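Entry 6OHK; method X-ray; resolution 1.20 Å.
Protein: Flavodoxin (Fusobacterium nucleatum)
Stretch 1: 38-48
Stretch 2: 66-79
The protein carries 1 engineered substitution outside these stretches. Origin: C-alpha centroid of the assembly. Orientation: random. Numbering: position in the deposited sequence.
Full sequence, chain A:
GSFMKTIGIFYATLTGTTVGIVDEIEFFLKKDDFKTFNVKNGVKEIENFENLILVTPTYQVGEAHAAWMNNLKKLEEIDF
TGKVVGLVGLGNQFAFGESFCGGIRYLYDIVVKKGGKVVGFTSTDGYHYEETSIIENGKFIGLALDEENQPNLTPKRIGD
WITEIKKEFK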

# COMPACT_ATOMS: atom_id res chain seq x y z
N ASN A 38 8.65 8.53 -5.16
CA ASN A 38 9.25 8.19 -3.88
C ASN A 38 8.94 9.31 -2.92
O ASN A 38 9.34 10.46 -3.16
CB ASN A 38 10.76 8.01 -4.06
CG ASN A 38 11.46 7.51 -2.82
OD1 ASN A 38 11.11 7.82 -1.71
ND2 ASN A 38 12.53 6.74 -3.04
N VAL A 39 8.25 9.01 -1.83
CA VAL A 39 7.77 10.04 -0.92
C VAL A 39 8.88 10.69 -0.10
O VAL A 39 8.62 11.66 0.62
CB VAL A 39 6.60 9.57 -0.05
CG1 VAL A 39 5.44 9.18 -0.94
CG2 VAL A 39 6.99 8.46 0.90
N LYS A 40 10.13 10.24 -0.25
CA LYS A 40 11.22 11.08 0.23
C LYS A 40 11.20 12.43 -0.45
O LYS A 40 11.80 13.38 0.08
CB LYS A 40 12.57 10.42 0.05
CG LYS A 40 13.10 10.35 -1.32
CD LYS A 40 14.34 9.46 -1.26
CE LYS A 40 15.10 9.37 -2.52
NZ LYS A 40 16.45 8.71 -2.27
N ASN A 41 10.56 12.55 -1.60
CA ASN A 41 10.40 13.81 -2.32
C ASN A 41 9.07 14.47 -2.04
O ASN A 41 8.70 15.40 -2.77
CB ASN A 41 10.59 13.55 -3.81
CG ASN A 41 11.96 13.05 -4.11
OD1 ASN A 41 12.97 13.66 -3.66
ND2 ASN A 41 12.07 11.93 -4.80
N GLY A 42 8.34 14.01 -1.03
CA GLY A 42 7.08 14.61 -0.63
C GLY A 42 5.87 13.81 -1.11
O GLY A 42 5.97 12.80 -1.81
N VAL A 43 4.70 14.31 -0.72
CA VAL A 43 3.42 13.66 -1.01
C VAL A 43 2.47 14.54 -1.80
O VAL A 43 1.31 14.16 -2.00
CB VAL A 43 2.72 13.11 0.25
CG1 VAL A 43 3.54 12.04 0.90
CG2 VAL A 43 2.39 14.25 1.23
N LYS A 44 2.90 15.71 -2.24
CA LYS A 44 1.88 16.62 -2.72
C LYS A 44 1.17 16.09 -3.96
O LYS A 44 -0.03 16.36 -4.13
CB LYS A 44 2.43 18.02 -2.93
CG LYS A 44 3.42 18.12 -4.02
CD LYS A 44 3.94 19.58 -4.12
CE LYS A 44 5.13 19.72 -5.07
NZ LYS A 44 6.38 19.01 -4.62
N GLU A 45 1.84 15.29 -4.79
CA GLU A 45 1.22 14.79 -6.01
C GLU A 45 0.12 13.78 -5.76
O GLU A 45 -0.61 13.46 -6.70
CB GLU A 45 2.26 14.20 -6.96
CG GLU A 45 3.27 15.21 -7.47
CD GLU A 45 4.46 15.43 -6.54
OE1 GLU A 45 4.54 14.87 -5.41
OE2 GLU A 45 5.34 16.22 -6.98
N ILE A 46 -0.05 13.27 -4.54
CA ILE A 46 -1.17 12.38 -4.28
C ILE A 46 -2.48 13.05 -4.65
O ILE A 46 -3.44 12.39 -5.07
CB ILE A 46 -1.11 11.91 -2.81
CG1 ILE A 46 0.06 10.95 -2.64
CG2 ILE A 46 -2.44 11.29 -2.35
CD1 ILE A 46 0.36 10.41 -1.24
N GLU A 47 -2.56 14.38 -4.50
CA GLU A 47 -3.77 15.13 -4.85
C GLU A 47 -4.16 14.94 -6.31
O GLU A 47 -5.35 15.10 -6.66
CB GLU A 47 -3.54 16.61 -4.56
CG GLU A 47 -4.72 17.43 -4.09
CD GLU A 47 -4.23 18.69 -3.39
OE1 GLU A 47 -4.47 18.85 -2.16
OE2 GLU A 47 -3.56 19.51 -4.07
N ASN A 48 -3.20 14.66 -7.18
CA ASN A 48 -3.38 14.69 -8.63
C ASN A 48 -3.98 13.42 -9.22
O ASN A 48 -4.23 13.40 -10.43
CB ASN A 48 -2.03 14.93 -9.29
CG ASN A 48 -1.43 16.26 -8.92
OD1 ASN A 48 -2.14 17.18 -8.50
ND2 ASN A 48 -0.12 16.36 -9.08
N ALA A 66 9.88 6.40 7.63
CA ALA A 66 9.94 7.78 8.10
C ALA A 66 9.46 8.77 7.07
O ALA A 66 8.90 9.81 7.44
CB ALA A 66 11.37 8.13 8.52
N ALA A 67 9.72 8.54 5.78
CA ALA A 67 9.28 9.51 4.78
C ALA A 67 7.77 9.59 4.71
O ALA A 67 7.22 10.66 4.43
CB ALA A 67 9.86 9.19 3.42
N TRP A 68 7.05 8.49 4.96
CA TRP A 68 5.61 8.57 5.13
C TRP A 68 5.26 9.23 6.46
O TRP A 68 4.42 10.15 6.49
CB TRP A 68 4.98 7.18 5.06
CG TRP A 68 4.79 6.60 3.71
CD1 TRP A 68 5.43 5.52 3.19
CD2 TRP A 68 3.89 7.07 2.72
NE1 TRP A 68 4.95 5.28 1.91
CE2 TRP A 68 4.00 6.22 1.61
CE3 TRP A 68 2.98 8.13 2.67
CZ2 TRP A 68 3.22 6.38 0.49
CZ3 TRP A 68 2.21 8.29 1.56
CH2 TRP A 68 2.35 7.43 0.47
N MET A 69 5.87 8.80 7.56
CA MET A 69 5.50 9.33 8.87
C MET A 69 5.68 10.84 8.92
O MET A 69 4.84 11.55 9.48
CB MET A 69 6.31 8.64 9.97
CG MET A 69 6.12 7.13 10.05
SD MET A 69 4.40 6.59 10.32
CE MET A 69 4.11 7.16 11.97
N ASN A 70 6.74 11.34 8.31
CA ASN A 70 7.01 12.77 8.35
C ASN A 70 6.00 13.55 7.54
O ASN A 70 5.88 14.78 7.71
CB ASN A 70 8.41 13.05 7.82
CG ASN A 70 9.49 12.62 8.76
OD1 ASN A 70 9.25 12.40 9.94
ND2 ASN A 70 10.68 12.43 8.23
N ASN A 71 5.28 12.90 6.63
CA ASN A 71 4.33 13.53 5.73
C ASN A 71 2.89 13.26 6.10
O ASN A 71 2.00 13.58 5.32
CB ASN A 71 4.61 13.09 4.30
CG ASN A 71 5.72 13.87 3.71
OD1 ASN A 71 5.56 15.09 3.54
ND2 ASN A 71 6.81 13.24 3.35
N LEU A 72 2.61 12.68 7.26
CA LEU A 72 1.23 12.33 7.57
C LEU A 72 0.34 13.54 7.72
O LEU A 72 -0.84 13.47 7.39
CB LEU A 72 1.13 11.46 8.82
CG LEU A 72 1.75 10.06 8.73
CD1 LEU A 72 1.45 9.34 10.02
CD2 LEU A 72 1.25 9.28 7.55
N LYS A 73 0.86 14.66 8.27
CA LYS A 73 0.03 15.85 8.38
C LYS A 73 -0.28 16.43 7.00
O LYS A 73 -1.41 16.83 6.73
CB LYS A 73 0.70 16.89 9.30
CG LYS A 73 -0.16 18.12 9.57
CD LYS A 73 -0.17 18.50 11.03
CE LYS A 73 -1.15 19.65 11.31
NZ LYS A 73 -2.58 19.24 11.31
N LYS A 74 0.70 16.44 6.11
CA LYS A 74 0.45 16.89 4.75
C LYS A 74 -0.53 15.97 4.05
O LYS A 74 -1.39 16.43 3.29
CB LYS A 74 1.75 16.96 3.97
CG LYS A 74 2.62 18.12 4.44
CD LYS A 74 3.91 18.26 3.65
CE LYS A 74 4.75 19.43 4.17
NZ LYS A 74 4.99 19.35 5.65
N LEU A 75 -0.43 14.67 4.28
CA LEU A 75 -1.33 13.71 3.67
C LEU A 75 -2.76 13.96 4.13
O LEU A 75 -3.69 13.93 3.32
CB LEU A 75 -0.86 12.29 4.03
CG LEU A 75 -1.53 11.14 3.29
CD1 LEU A 75 -1.03 11.13 1.84
CD2 LEU A 75 -1.19 9.83 3.99
N GLU A 76 -2.95 14.28 5.41
CA GLU A 76 -4.27 14.51 5.94
C GLU A 76 -4.88 15.82 5.48
O GLU A 76 -6.10 15.99 5.60
CB GLU A 76 -4.25 14.41 7.47
CG GLU A 76 -5.63 14.43 8.08
CD GLU A 76 -5.64 14.05 9.55
OE1 GLU A 76 -4.60 13.56 10.07
OE2 GLU A 76 -6.69 14.24 10.19
N GLU A 77 -4.10 16.72 4.89
CA GLU A 77 -4.64 17.93 4.29
C GLU A 77 -5.34 17.65 2.97
O GLU A 77 -6.16 18.47 2.53
CB GLU A 77 -3.54 18.96 4.05
CG GLU A 77 -3.01 19.57 5.34
CD GLU A 77 -1.87 20.57 5.13
OE1 GLU A 77 -1.63 20.99 3.98
OE2 GLU A 77 -1.22 20.93 6.14
N ILE A 78 -5.04 16.53 2.32
CA ILE A 78 -5.61 16.20 1.03
C ILE A 78 -7.04 15.72 1.19
O ILE A 78 -7.35 14.96 2.12
CB ILE A 78 -4.73 15.12 0.37
CG1 ILE A 78 -3.33 15.68 0.12
CG2 ILE A 78 -5.36 14.59 -0.94
CD1 ILE A 78 -2.33 14.66 -0.41
N ASP A 79 -7.90 16.13 0.28
CA ASP A 79 -9.27 15.63 0.23
C ASP A 79 -9.26 14.36 -0.60
O ASP A 79 -8.97 14.40 -1.80
CB ASP A 79 -10.17 16.67 -0.43
CG ASP A 79 -11.62 16.30 -0.36
OD1 ASP A 79 -11.96 15.22 0.15
OD2 ASP A 79 -12.46 17.12 -0.81
O HOH W 1 9.41 13.85 2.29
O HOH W 2 4.93 16.59 1.06
O HOH W 3 -7.10 18.07 -1.77
O HOH W 4 -4.12 20.07 0.73

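How do the two backbones lie against each other? Stretch 1 is a chain of short 3-10 segments and turns, and it runs alongside stretch 2 in the same direction: Lys40 lies nearest Ala67, Val43 nearest Leu75 and Glu47 nearest Ile78, judged by their CA atoms. No direct hydrogen bond crosses between them. The 555 Å² they bury comes largely from apolar side chains, and the polar links pass through water.

What does Val39 find when it points toward stretch 2? Its CG2 methyl sits over one face of the Trp68 indole, 3.8 Å from the centroid of the five-membered ring and only 7° off the ring normal, a CH-pi contact that sets a weakly polarized methyl against the pi cloud. The same CG2 lies 3.9 Å from Ala67 CB, and Lys40 N lies 3.8 Å from that CB. Lys40 itself directs its CB away, and its backbone N donates to Asn38 OD1 at 3.0 Å, tying the start of the stretch together.

How is the polar backbone around Gly42 satisfied? Asn71 points toward this turn, and waters join it to the backbone at two places. Water 1 donates to Val39 O (2.9 Å) and accepts from Asn71 ND2 (2.9 Å), while water 2 accepts from Val43 N (2.9 Å) and donates to Asn71 OD1 (3.0 Å). Asn71 ND2 also donates to Ala67 O at 2.8 Å, which anchors the amide within its own stretch. Gly42 adopts phi/psi angles of 102/177, where a CB would be jammed against the carbonyl O of Asn41, so the turn itself calls for glycine.

Which side chains fill the middle of the contact? Val43 points toward stretch 2, with CG1 3.7 Å from Asn71 CB and 4.0 Å from Trp68 CZ3, and CG2 3.9 Å from Lys74 CB. One turn on, Ile46 reaches the edge of the Trp68 ring, its CD1 4.0 Å from CZ3, and packs more tightly on Leu75, CD1 to CD1 at 3.5 Å. Trp68 thus meets three aliphatic side chains of stretch 1.

How does the contact close at Glu47? Ile78 points toward stretch 1 and packs its CD1 3.8 Å from Ile46 CB, while its CG1 lies 4.1 Å from Glu47 OE1. OE1 of Glu47, an exposed residue, accepts from water 3 at 2.8 Å, and water 3 in turn accepts from Asp79 N at 2.9 Å, so water 3 bridges the Glu47 side chain to the backbone of stretch 2 beside the Ile78 contact.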